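Local coordinates for protein adenylyl-sulfate kinase 1, chloroplastic (Arabidopsis thaliana, PDB 3UIE) that catalyses the ATP-dependent 3'-phosphorylation of adenosine 5'-phosphosulfate to 3'-phosphoadenylyl sulfate, the activated sulfate of plants, as the kinase domain of a homodimer, at residues A[103-108]-A[161-166]; A[128-133]-A[170-175]; A[54-59]-A[99-104]; A[25-30]-A[92-97]. All coordinates share one frame; numbering follows the deposited sequence. Where two conformers were deposited one is given.

Contact 1: residues A[103-108]-A[161-166]; sequences SLISPY and DPYEPP. With ADX (adenosine-5'-phosphosulfate), chain D.
S106 OG is gripped by three partners. It gives its proton to L104 O at 2.9 Å, from a position 61° out of the carbonyl plane. W29 NE1 is its second partner, and T31 OG1 adds a weak hydrogen bond. These three partners fix the hydroxyl, while the backbone turns its N-H groups to the substrate. I105 N donates to O2A of the bound adenosine-5'-phosphosulfate at 2.9 Å, and S106 N donates to O3B on its sulfate at 2.8 Å. I105 reaches along the substrate with an extended CG1-CD1 branch, and CD1 lies 3.4 Å from C2 of the adenine. This is the substrate loop after strand 99-103 of a P-loop kinase fold. S106 is probably the phosphoserine intermediate, as in related enzymes. Segment 161-166 packs on I105, P107 and Y108. Y163 CG is anti to the backbone N, and the ring sets its CE1 edge in plane with I105 O, 3.4 Å away. P107 CB rests 3.8 Å from Y163 CD1, and the hydroxyl of Y163 bonds to T31 OG1. E164 N donates to P107 O at 2.8 Å, in the carbonyl plane and fairly straight at 156°. At the far end Y108 OH donates to the syn lone pair of D161 OD2 at 2.6 Å, with ring and carboxylate planes 76° apart. An alanine at Y108 would remove ring and hydroxyl and would probably loosen D161 from this loop. P107 CG lies over one face of the Y108 ring, toward its rim.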
# COMPACT_ATOMS: atom_id res chain seq x y z
N SER A 103 3.39 -4.13 11.69
CA SER A 103 3.85 -5.07 12.72
C SER A 103 4.96 -5.94 12.17
O SER A 103 4.69 -6.97 11.57
CB SER A 103 2.67 -5.94 13.18
OG SER A 103 3.08 -7.01 14.02
N LEU A 104 6.21 -5.51 12.34
CA LEU A 104 7.37 -6.17 11.77
C LEU A 104 8.43 -6.16 12.84
O LEU A 104 8.50 -5.20 13.62
CB LEU A 104 7.92 -5.34 10.61
CG LEU A 104 7.63 -5.48 9.13
CD1 LEU A 104 6.20 -5.09 8.80
CD2 LEU A 104 8.61 -4.59 8.38
N ILE A 105 9.27 -7.19 12.90
CA ILE A 105 10.39 -7.18 13.85
C ILE A 105 11.19 -5.89 13.69
O ILE A 105 11.53 -5.24 14.68
CB ILE A 105 11.31 -8.41 13.68
CG1 ILE A 105 10.54 -9.69 14.00
CG2 ILE A 105 12.55 -8.29 14.59
CD1 ILE A 105 11.34 -10.98 13.78
N SER A 106 11.47 -5.53 12.44
CA SER A 106 12.19 -4.30 12.09
C SER A 106 13.32 -3.97 13.07
O SER A 106 13.27 -2.97 13.78
CB SER A 106 11.23 -3.11 11.94
OG SER A 106 10.30 -3.03 13.01
N PRO A 107 14.35 -4.83 13.10
CA PRO A 107 15.35 -4.81 14.18
C PRO A 107 16.31 -3.62 14.14
O PRO A 107 16.87 -3.29 15.17
CB PRO A 107 16.12 -6.12 13.97
CG PRO A 107 15.99 -6.38 12.50
CD PRO A 107 14.60 -5.91 12.13
N TYR A 108 16.50 -2.99 12.98
CA TYR A 108 17.53 -1.98 12.82
C TYR A 108 17.00 -0.56 13.01
O TYR A 108 16.05 -0.13 12.35
CB TYR A 108 18.20 -2.13 11.44
CG TYR A 108 18.63 -3.54 11.13
CD1 TYR A 108 19.18 -4.37 12.11
CD2 TYR A 108 18.48 -4.06 9.86
CE1 TYR A 108 19.57 -5.67 11.82
CE2 TYR A 108 18.86 -5.36 9.55
CZ TYR A 108 19.41 -6.16 10.53
OH TYR A 108 19.78 -7.44 10.20
N ASP A 161 21.63 -12.26 15.35
CA ASP A 161 21.50 -10.99 14.64
C ASP A 161 20.96 -9.97 15.63
O ASP A 161 20.16 -10.31 16.50
CB ASP A 161 20.58 -11.13 13.43
CG ASP A 161 20.83 -10.05 12.38
OD1 ASP A 161 21.98 -9.92 11.91
OD2 ASP A 161 19.88 -9.32 12.04
N PRO A 162 21.41 -8.72 15.53
CA PRO A 162 21.04 -7.78 16.60
C PRO A 162 19.61 -7.26 16.50
O PRO A 162 19.07 -7.11 15.40
CB PRO A 162 22.04 -6.63 16.42
CG PRO A 162 22.45 -6.70 14.99
CD PRO A 162 22.42 -8.16 14.61
N TYR A 163 18.98 -7.03 17.65
CA TYR A 163 17.78 -6.22 17.69
C TYR A 163 18.15 -4.92 18.38
O TYR A 163 18.71 -4.94 19.48
CB TYR A 163 16.62 -6.89 18.46
CG TYR A 163 15.42 -5.95 18.50
CD1 TYR A 163 14.54 -5.86 17.42
CD2 TYR A 163 15.20 -5.12 19.59
CE1 TYR A 163 13.46 -4.98 17.44
CE2 TYR A 163 14.13 -4.25 19.62
CZ TYR A 163 13.28 -4.17 18.54
OH TYR A 163 12.22 -3.28 18.57
N GLU A 164 17.86 -3.80 17.72
CA GLU A 164 18.18 -2.48 18.26
C GLU A 164 16.92 -1.76 18.74
O GLU A 164 16.13 -1.27 17.94
CB GLU A 164 18.90 -1.65 17.18
CG GLU A 164 20.17 -2.33 16.68
CD GLU A 164 20.86 -1.57 15.55
OE1 GLU A 164 20.17 -0.83 14.82
OE2 GLU A 164 22.08 -1.73 15.39
N PRO A 165 16.72 -1.71 20.07
CA PRO A 165 15.49 -1.07 20.56
C PRO A 165 15.42 0.42 20.23
O PRO A 165 16.44 1.08 20.07
CB PRO A 165 15.56 -1.28 22.07
CG PRO A 165 17.00 -1.43 22.35
CD PRO A 165 17.56 -2.18 21.18
N PRO A 166 14.19 0.95 20.11
CA PRO A 166 14.01 2.38 19.86
C PRO A 166 14.55 3.17 21.04
O PRO A 166 14.42 2.74 22.18
CB PRO A 166 12.49 2.54 19.78
CG PRO A 166 11.99 1.18 19.44
CD PRO A 166 12.91 0.22 20.13
SB ADX D . 12.07 -8.20 9.65
O1B ADX D . 12.42 -8.21 8.26
O2B ADX D . 13.32 -8.26 10.45
O3B ADX D . 11.35 -6.96 10.02
PA ADX D . 9.70 -9.65 9.68
O1A ADX D . 9.36 -9.12 8.31
O2A ADX D . 8.77 -9.10 10.75
O3A ADX D . 11.24 -9.40 10.01
O5' ADX D . 9.56 -11.22 9.61
C5' ADX D . 9.56 -11.95 10.80
C4' ADX D . 8.92 -13.24 10.73
O4' ADX D . 9.65 -14.08 9.85
C3' ADX D . 8.95 -13.87 12.08
O3' ADX D . 7.65 -14.17 12.46
C2' ADX D . 9.62 -15.09 11.93
O2' ADX D . 8.64 -16.07 12.12
C1' ADX D . 10.08 -15.22 10.53
N9 ADX D . 11.50 -15.45 10.45
C8 ADX D . 12.10 -16.37 9.66
N7 ADX D . 13.44 -16.24 9.78
C5 ADX D . 13.68 -15.24 10.66
C6 ADX D . 14.85 -14.66 11.18
N6 ADX D . 16.13 -15.13 10.77
N1 ADX D . 14.75 -13.65 12.08
C2 ADX D . 13.55 -13.19 12.47
N3 ADX D . 12.41 -13.72 11.98
C4 ADX D . 12.44 -14.73 11.08

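Contact 2: residues A[128-133]-A[170-175]; sequences FMDVPL and EISLGR
Strands 124-129 and 171-173 run parallel here, at the edge of the five-stranded parallel sheet of this P-loop kinase. F128 pairs with S172 and M129 with L173. F128 N donates to I171 O at 2.9 Å. L173 N returns a bond to F128 O at 2.8 Å, nearly along the C=O axis. D130 N then reaches L173 O at 2.7 Å, so the ladder runs one step past the paired residues.

The tight side carries M129 and L173. Their side chains lie side by side and point the same way, with M129 SD 4.0 Å from L173 CD1. M129 bends at chi2 and chi3. Helices 38-51 and 181-195 cover this face, through L41 and M184.

The other side is looser. S172 is exposed, and its OG is 3.5 Å from D130 CB. R175 is exposed too, and poorly ordered. Its NH2 meets D130 OD1 at 3.2 Å in a salt bridge, in the guanidinium plane but from above the carboxylate plane. The second bond, from NE to D130 OD2, is weak. An alanine at D130 would remove the carboxylate and would probably leave R175 still less ordered.

D130 is also the centre of an inverse gamma turn that starts the chain's departure from the strand. Across from it, G174 has a positive phi of 92°, and a CB there would come 3.1 Å from V131 CG2.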
# COMPACT_ATOMS: atom_id res chain seq x y z
N PHE A 128 7.00 0.22 20.90
CA PHE A 128 7.99 -0.81 21.22
C PHE A 128 7.35 -1.87 22.10
O PHE A 128 6.86 -1.57 23.19
CB PHE A 128 9.18 -0.17 21.96
CG PHE A 128 10.28 -1.13 22.35
CD1 PHE A 128 10.57 -2.25 21.58
CD2 PHE A 128 11.02 -0.91 23.51
CE1 PHE A 128 11.59 -3.12 21.95
CE2 PHE A 128 12.03 -1.79 23.89
CZ PHE A 128 12.32 -2.90 23.10
N MET A 129 7.36 -3.12 21.63
CA MET A 129 6.97 -4.24 22.47
C MET A 129 8.17 -4.62 23.34
O MET A 129 9.02 -5.43 22.96
CB MET A 129 6.52 -5.43 21.63
CG MET A 129 5.37 -5.11 20.64
SD MET A 129 3.98 -4.25 21.41
CE MET A 129 3.30 -5.56 22.43
N ASP A 130 8.24 -4.01 24.52
CA ASP A 130 9.39 -4.12 25.40
C ASP A 130 9.32 -5.41 26.22
O ASP A 130 9.10 -5.38 27.42
CB ASP A 130 9.41 -2.90 26.33
CG ASP A 130 10.67 -2.81 27.18
OD1 ASP A 130 11.64 -3.56 26.91
OD2 ASP A 130 10.68 -1.98 28.11
N VAL A 131 9.52 -6.54 25.54
CA VAL A 131 9.45 -7.85 26.16
C VAL A 131 10.82 -8.50 26.00
O VAL A 131 11.31 -8.65 24.89
CB VAL A 131 8.39 -8.73 25.46
CG1 VAL A 131 8.28 -10.09 26.14
CG2 VAL A 131 7.04 -8.01 25.47
N PRO A 132 11.44 -8.88 27.12
CA PRO A 132 12.82 -9.39 27.09
C PRO A 132 12.95 -10.68 26.30
O PRO A 132 12.00 -11.46 26.22
CB PRO A 132 13.14 -9.62 28.57
CG PRO A 132 11.81 -9.84 29.22
CD PRO A 132 10.82 -9.00 28.45
N LEU A 133 14.12 -10.90 25.71
CA LEU A 133 14.37 -12.13 24.96
C LEU A 133 13.91 -13.37 25.72
O LEU A 133 13.27 -14.25 25.14
CB LEU A 133 15.85 -12.26 24.63
CG LEU A 133 16.24 -13.56 23.94
CD1 LEU A 133 15.68 -13.58 22.52
CD2 LEU A 133 17.76 -13.72 23.93
N GLU A 170 7.30 6.66 20.93
CA GLU A 170 6.12 7.33 21.46
C GLU A 170 5.44 6.47 22.53
O GLU A 170 4.91 6.99 23.50
CB GLU A 170 5.13 7.63 20.33
CG GLU A 170 5.46 8.84 19.47
CD GLU A 170 6.66 8.64 18.56
OE1 GLU A 170 7.01 7.48 18.27
OE2 GLU A 170 7.25 9.65 18.12
N ILE A 171 5.46 5.16 22.33
CA ILE A 171 4.77 4.26 23.25
C ILE A 171 5.61 3.01 23.49
O ILE A 171 6.11 2.42 22.54
CB ILE A 171 3.40 3.81 22.69
CG1 ILE A 171 2.54 5.00 22.31
CG2 ILE A 171 2.65 2.94 23.70
CD1 ILE A 171 1.19 4.58 21.68
N SER A 172 5.79 2.65 24.76
CA SER A 172 6.45 1.39 25.10
C SER A 172 5.45 0.49 25.82
O SER A 172 4.79 0.91 26.75
CB SER A 172 7.66 1.64 26.00
OG SER A 172 8.40 0.44 26.18
N LEU A 173 5.36 -0.77 25.38
CA LEU A 173 4.37 -1.69 25.93
C LEU A 173 5.00 -2.97 26.44
O LEU A 173 6.08 -3.36 26.00
CB LEU A 173 3.31 -2.05 24.87
CG LEU A 173 2.49 -0.91 24.26
CD1 LEU A 173 1.68 -1.46 23.09
CD2 LEU A 173 1.58 -0.32 25.30
N GLY A 174 4.33 -3.62 27.39
CA GLY A 174 4.67 -4.99 27.73
C GLY A 174 5.67 -5.14 28.85
O GLY A 174 5.88 -6.24 29.35
N ARG A 175 6.32 -4.04 29.22
CA ARG A 175 7.25 -4.06 30.34
C ARG A 175 6.45 -4.02 31.63
O ARG A 175 5.78 -3.03 31.94
CB ARG A 175 8.24 -2.89 30.26
CG ARG A 175 9.20 -2.78 31.44
CD ARG A 175 10.04 -4.03 31.61
NE ARG A 175 10.88 -4.32 30.45
CZ ARG A 175 11.85 -5.22 30.44
NH1 ARG A 175 12.12 -5.91 31.55
NH2 ARG A 175 12.56 -5.42 29.34

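Contact 3: residues A[54-59]-A[99-104]; sequences KLCYIL and ICIASL. With ADX (adenosine-5'-phosphosulfate), chain D.
I58 and I101 lie side by side and point the same way from neighbouring parallel strands. Each sets CG1 anti to the carbonyl carbon, and I58 CG1 comes 4.2 Å from I101 CB. C56 and I99 share this face of the sheet. C56 SG, also anti to its carbonyl carbon, rests 3.8 Å from I99 CB. I101 CD1 extends back along the strand to C56 CB, so I101 touches both C56 and I58. Helix 38-51 packs on this face against C56.

Y57, L59, C100 and A102 point to the opposite face. Here the first torsions differ. C100 SG stands anti to its backbone N (chi1 -175°), whereas L59 CG is anti to its carbonyl carbon. The two chains converge, with L59 CD1 3.6 Å from C100 SG. Y57 swings out from the pair, its ring nearly parallel to that of F93 on helix 76-95. Its hydroxyl bonds to D95 OD2 of the second subunit, which puts this face near the dimer interface.

Beneath the side chains runs a parallel ladder of five N-H...O bonds. The shortest joins L59 N to I101 O at 2.8 Å, and S103 N closes it on L59 O at 2.9 Å. L104 CD1 then lies 3.7 Å from L59 O.

Contacts between side chains across the strands are apolar, so the backbone bonds supply the direction and register, while the polar end of Y57 goes to the second subunit.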
# COMPACT_ATOMS: atom_id res chain seq x y z
N LYS A 54 -13.48 3.49 13.35
CA LYS A 54 -12.28 3.98 12.67
C LYS A 54 -11.70 2.90 11.75
O LYS A 54 -11.71 1.71 12.09
CB LYS A 54 -11.23 4.45 13.68
CG LYS A 54 -11.81 5.39 14.75
CD LYS A 54 -12.33 6.67 14.13
CE LYS A 54 -13.31 7.38 15.04
NZ LYS A 54 -13.90 8.59 14.40
N LEU A 55 -11.16 3.31 10.61
CA LEU A 55 -10.65 2.38 9.62
C LEU A 55 -9.15 2.21 9.76
O LEU A 55 -8.40 3.18 9.60
CB LEU A 55 -10.99 2.86 8.21
CG LEU A 55 -10.55 1.97 7.05
CD1 LEU A 55 -11.15 0.58 7.20
CD2 LEU A 55 -10.96 2.60 5.71
N CYS A 56 -8.73 0.98 10.06
CA CYS A 56 -7.32 0.63 10.22
C CYS A 56 -6.96 -0.45 9.22
O CYS A 56 -7.83 -1.15 8.72
CB CYS A 56 -7.05 0.04 11.61
SG CYS A 56 -7.40 1.14 12.95
N TYR A 57 -5.68 -0.59 8.94
CA TYR A 57 -5.23 -1.71 8.11
C TYR A 57 -3.86 -2.16 8.61
O TYR A 57 -2.98 -1.33 8.79
CB TYR A 57 -5.16 -1.32 6.64
CG TYR A 57 -5.01 -2.57 5.80
CD1 TYR A 57 -6.08 -3.43 5.61
CD2 TYR A 57 -3.78 -2.92 5.26
CE1 TYR A 57 -5.93 -4.60 4.86
CE2 TYR A 57 -3.61 -4.07 4.53
CZ TYR A 57 -4.69 -4.91 4.33
OH TYR A 57 -4.52 -6.06 3.60
N ILE A 58 -3.69 -3.46 8.81
CA ILE A 58 -2.45 -4.00 9.36
C ILE A 58 -1.51 -4.50 8.27
O ILE A 58 -1.90 -5.32 7.45
CB ILE A 58 -2.74 -5.19 10.32
CG1 ILE A 58 -3.59 -4.72 11.50
CG2 ILE A 58 -1.43 -5.81 10.84
CD1 ILE A 58 -4.08 -5.87 12.39
N LEU A 59 -0.29 -3.97 8.25
CA LEU A 59 0.77 -4.51 7.43
C LEU A 59 1.67 -5.37 8.31
O LEU A 59 2.55 -4.86 9.00
CB LEU A 59 1.61 -3.38 6.81
CG LEU A 59 0.87 -2.39 5.92
CD1 LEU A 59 1.81 -1.29 5.42
CD2 LEU A 59 0.21 -3.13 4.76
N ILE A 99 -5.52 4.55 9.39
CA ILE A 99 -4.63 4.28 10.51
C ILE A 99 -3.92 2.98 10.18
O ILE A 99 -4.48 1.90 10.28
CB ILE A 99 -5.41 4.16 11.83
CG1 ILE A 99 -6.10 5.49 12.14
CG2 ILE A 99 -4.47 3.75 13.00
CD1 ILE A 99 -7.25 5.41 13.13
N CYS A 100 -2.67 3.11 9.73
CA CYS A 100 -1.93 1.96 9.25
C CYS A 100 -1.06 1.38 10.35
O CYS A 100 -0.19 2.08 10.88
CB CYS A 100 -1.05 2.37 8.05
SG CYS A 100 -0.20 0.97 7.28
N ILE A 101 -1.29 0.12 10.71
CA ILE A 101 -0.54 -0.52 11.78
C ILE A 101 0.49 -1.46 11.16
O ILE A 101 0.13 -2.44 10.53
CB ILE A 101 -1.47 -1.34 12.68
CG1 ILE A 101 -2.59 -0.45 13.23
CG2 ILE A 101 -0.66 -2.02 13.82
CD1 ILE A 101 -3.77 -1.25 13.80
N ALA A 102 1.77 -1.13 11.32
CA ALA A 102 2.82 -1.97 10.77
C ALA A 102 3.40 -2.82 11.88
O ALA A 102 3.83 -2.31 12.90
CB ALA A 102 3.90 -1.12 10.10
N SER A 103 3.39 -4.13 11.69
CA SER A 103 3.85 -5.07 12.72
C SER A 103 4.96 -5.94 12.17
O SER A 103 4.69 -6.97 11.57
CB SER A 103 2.67 -5.94 13.18
OG SER A 103 3.08 -7.01 14.02
N LEU A 104 6.21 -5.51 12.34
CA LEU A 104 7.37 -6.17 11.77
C LEU A 104 8.43 -6.16 12.84
O LEU A 104 8.50 -5.20 13.62
CB LEU A 104 7.92 -5.34 10.61
CG LEU A 104 7.63 -5.48 9.13
CD1 LEU A 104 6.20 -5.09 8.80
CD2 LEU A 104 8.61 -4.59 8.38
SB ADX D . 12.07 -8.20 9.65
O1B ADX D . 12.42 -8.21 8.26
O2B ADX D . 13.32 -8.26 10.45
O3B ADX D . 11.35 -6.96 10.02
PA ADX D . 9.70 -9.65 9.68
O1A ADX D . 9.36 -9.12 8.31
O2A ADX D . 8.77 -9.10 10.75
O3A ADX D . 11.24 -9.40 10.01
O5' ADX D . 9.56 -11.22 9.61
C5' ADX D . 9.56 -11.95 10.80
C4' ADX D . 8.92 -13.24 10.73
O4' ADX D . 9.65 -14.08 9.85
C3' ADX D . 8.95 -13.87 12.08
O3' ADX D . 7.65 -14.17 12.46
C2' ADX D . 9.62 -15.09 11.93
O2' ADX D . 8.64 -16.07 12.12
C1' ADX D . 10.08 -15.22 10.53
N9 ADX D . 11.50 -15.45 10.45
C8 ADX D . 12.10 -16.37 9.66
N7 ADX D . 13.44 -16.24 9.78
C5 ADX D . 13.68 -15.24 10.66
C6 ADX D . 14.85 -14.66 11.18
N6 ADX D . 16.13 -15.13 10.77
N1 ADX D . 14.75 -13.65 12.08
C2 ADX D . 13.55 -13.19 12.47
N3 ADX D . 12.41 -13.72 11.98
C4 ADX D . 12.44 -14.73 11.08

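Contact 4: residues A[25-30]-A[92-97]; sequences GCVIWV and LFADAG
A94 lays its methyl group against the start of strand 26-31. Its CB lies against the backbone of C26, 3.7 Å from C26 N, and touches the branch of V27 that faces the helix. V27 has CG1 anti to the backbone N, chi1 177°. This turns CG2 anti to the carbonyl carbon and places it 4.0 Å from A94 CB. The methyl-to-methyl approach is the one contact between two side chains. No hydrogen bond crosses between the segments.

The rest is backbone on backbone. G25 CA passes so close to the last turn of helix 76-95 that its C-H points at A94 O, with a CA...O distance of 3.3 Å and an angle of 164° at the hydrogen. A CB on G25 would lie 1.8 Å from the same oxygen, a clash. The helix and the strand therefore meet at a residue without a side chain. G25 CA also comes 3.5 Å from G97 C.

The helix closes in a Schellman motif at G97. Its phi is positive, 95°, and G97 N donates back to A94 O at 3.0 Å as a capping bond. A94 O thus accepts the capping amide and meets the G25 C-H as well. Helix 76-95 is the crossover between strands 56-60 and 99-103, and here its end is laid on the central strand of the P-loop kinase sheet. Q18 OE1 holds G25 N, and Q23 NE2 holds G97 O. F93, on another side of the helix, stacks on F93 of the second subunit.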
# COMPACT_ATOMS: atom_id res chain seq x y z
N GLY A 25 -5.04 10.03 8.99
CA GLY A 25 -4.15 8.99 8.51
C GLY A 25 -2.87 9.03 9.32
O GLY A 25 -2.39 10.09 9.68
N CYS A 26 -2.32 7.86 9.63
CA CYS A 26 -1.08 7.83 10.39
C CYS A 26 -0.48 6.45 10.29
O CYS A 26 -1.10 5.54 9.75
CB CYS A 26 -1.33 8.21 11.86
SG CYS A 26 -2.60 7.21 12.70
N VAL A 27 0.75 6.30 10.78
CA VAL A 27 1.41 5.01 10.80
C VAL A 27 1.70 4.64 12.25
O VAL A 27 2.35 5.41 12.95
CB VAL A 27 2.75 5.07 10.06
CG1 VAL A 27 3.46 3.72 10.16
CG2 VAL A 27 2.52 5.49 8.59
N ILE A 28 1.20 3.49 12.70
CA ILE A 28 1.52 2.96 14.02
C ILE A 28 2.54 1.87 13.79
O ILE A 28 2.21 0.80 13.30
CB ILE A 28 0.29 2.37 14.73
CG1 ILE A 28 -0.91 3.32 14.68
CG2 ILE A 28 0.61 1.98 16.17
CD1 ILE A 28 -0.63 4.73 15.08
N TRP A 29 3.80 2.16 14.10
CA TRP A 29 4.89 1.25 13.77
C TRP A 29 5.23 0.39 14.99
O TRP A 29 5.85 0.87 15.94
CB TRP A 29 6.13 2.04 13.28
CG TRP A 29 7.16 1.11 12.74
CD1 TRP A 29 8.04 0.35 13.46
CD2 TRP A 29 7.37 0.77 11.36
NE1 TRP A 29 8.80 -0.43 12.62
CE2 TRP A 29 8.40 -0.19 11.33
CE3 TRP A 29 6.79 1.20 10.16
CZ2 TRP A 29 8.87 -0.73 10.13
CZ3 TRP A 29 7.26 0.66 8.98
CH2 TRP A 29 8.29 -0.30 8.97
N VAL A 30 4.81 -0.88 14.95
CA VAL A 30 5.02 -1.80 16.08
C VAL A 30 6.25 -2.68 15.85
O VAL A 30 6.26 -3.52 14.92
CB VAL A 30 3.78 -2.70 16.30
CG1 VAL A 30 3.94 -3.52 17.59
CG2 VAL A 30 2.52 -1.87 16.37
N LEU A 92 1.71 5.49 2.13
CA LEU A 92 0.59 5.57 1.19
C LEU A 92 -0.75 5.37 1.92
O LEU A 92 -1.72 6.09 1.66
CB LEU A 92 0.74 4.54 0.07
CG LEU A 92 2.00 4.67 -0.79
CD1 LEU A 92 2.13 3.48 -1.74
CD2 LEU A 92 2.00 5.98 -1.58
N PHE A 93 -0.80 4.40 2.82
CA PHE A 93 -2.03 4.20 3.59
C PHE A 93 -2.39 5.39 4.46
O PHE A 93 -3.57 5.77 4.57
CB PHE A 93 -1.95 2.93 4.45
CG PHE A 93 -2.37 1.68 3.71
CD1 PHE A 93 -3.70 1.29 3.69
CD2 PHE A 93 -1.45 0.92 3.03
CE1 PHE A 93 -4.09 0.15 3.01
CE2 PHE A 93 -1.84 -0.23 2.35
CZ PHE A 93 -3.16 -0.62 2.34
N ALA A 94 -1.39 5.97 5.12
CA ALA A 94 -1.60 7.17 5.91
C ALA A 94 -2.12 8.30 5.02
O ALA A 94 -2.99 9.08 5.42
CB ALA A 94 -0.28 7.59 6.60
N ASP A 95 -1.58 8.40 3.80
CA ASP A 95 -2.00 9.46 2.90
C ASP A 95 -3.45 9.24 2.44
O ASP A 95 -4.18 10.19 2.17
CB ASP A 95 -1.03 9.56 1.70
CG ASP A 95 -1.32 10.76 0.81
OD1 ASP A 95 -1.51 11.86 1.36
OD2 ASP A 95 -1.35 10.58 -0.42
N ALA A 96 -3.87 7.98 2.43
CA ALA A 96 -5.25 7.62 2.10
C ALA A 96 -6.21 7.89 3.25
O ALA A 96 -7.42 7.69 3.11
CB ALA A 96 -5.33 6.16 1.70
N GLY A 97 -5.66 8.28 4.40
CA GLY A 97 -6.45 8.61 5.58
C GLY A 97 -6.61 7.46 6.57
O GLY A 97 -7.36 7.57 7.54

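From the N terminus, contact 4 opens first at 25-30 and closes at 92-97. Contact 3 opens within that span, at 54-59, and closes just beyond it at 99-104, so the two cross. Together they tie helix 76-95 and strands 56-60 and 99-103 to the central strand 26-31. Contact 1 starts on the stretch where contact 3 ends, sharing S103 and L104, and closes at 161-166. Contact 2 opens inside it at 128-133 and closes later at 170-175, so these two also cross. They touch where Y163, P165 and P166 pack on F128. The substrate loop is thereby linked to the 124-129 and 171-173 side of the sheet.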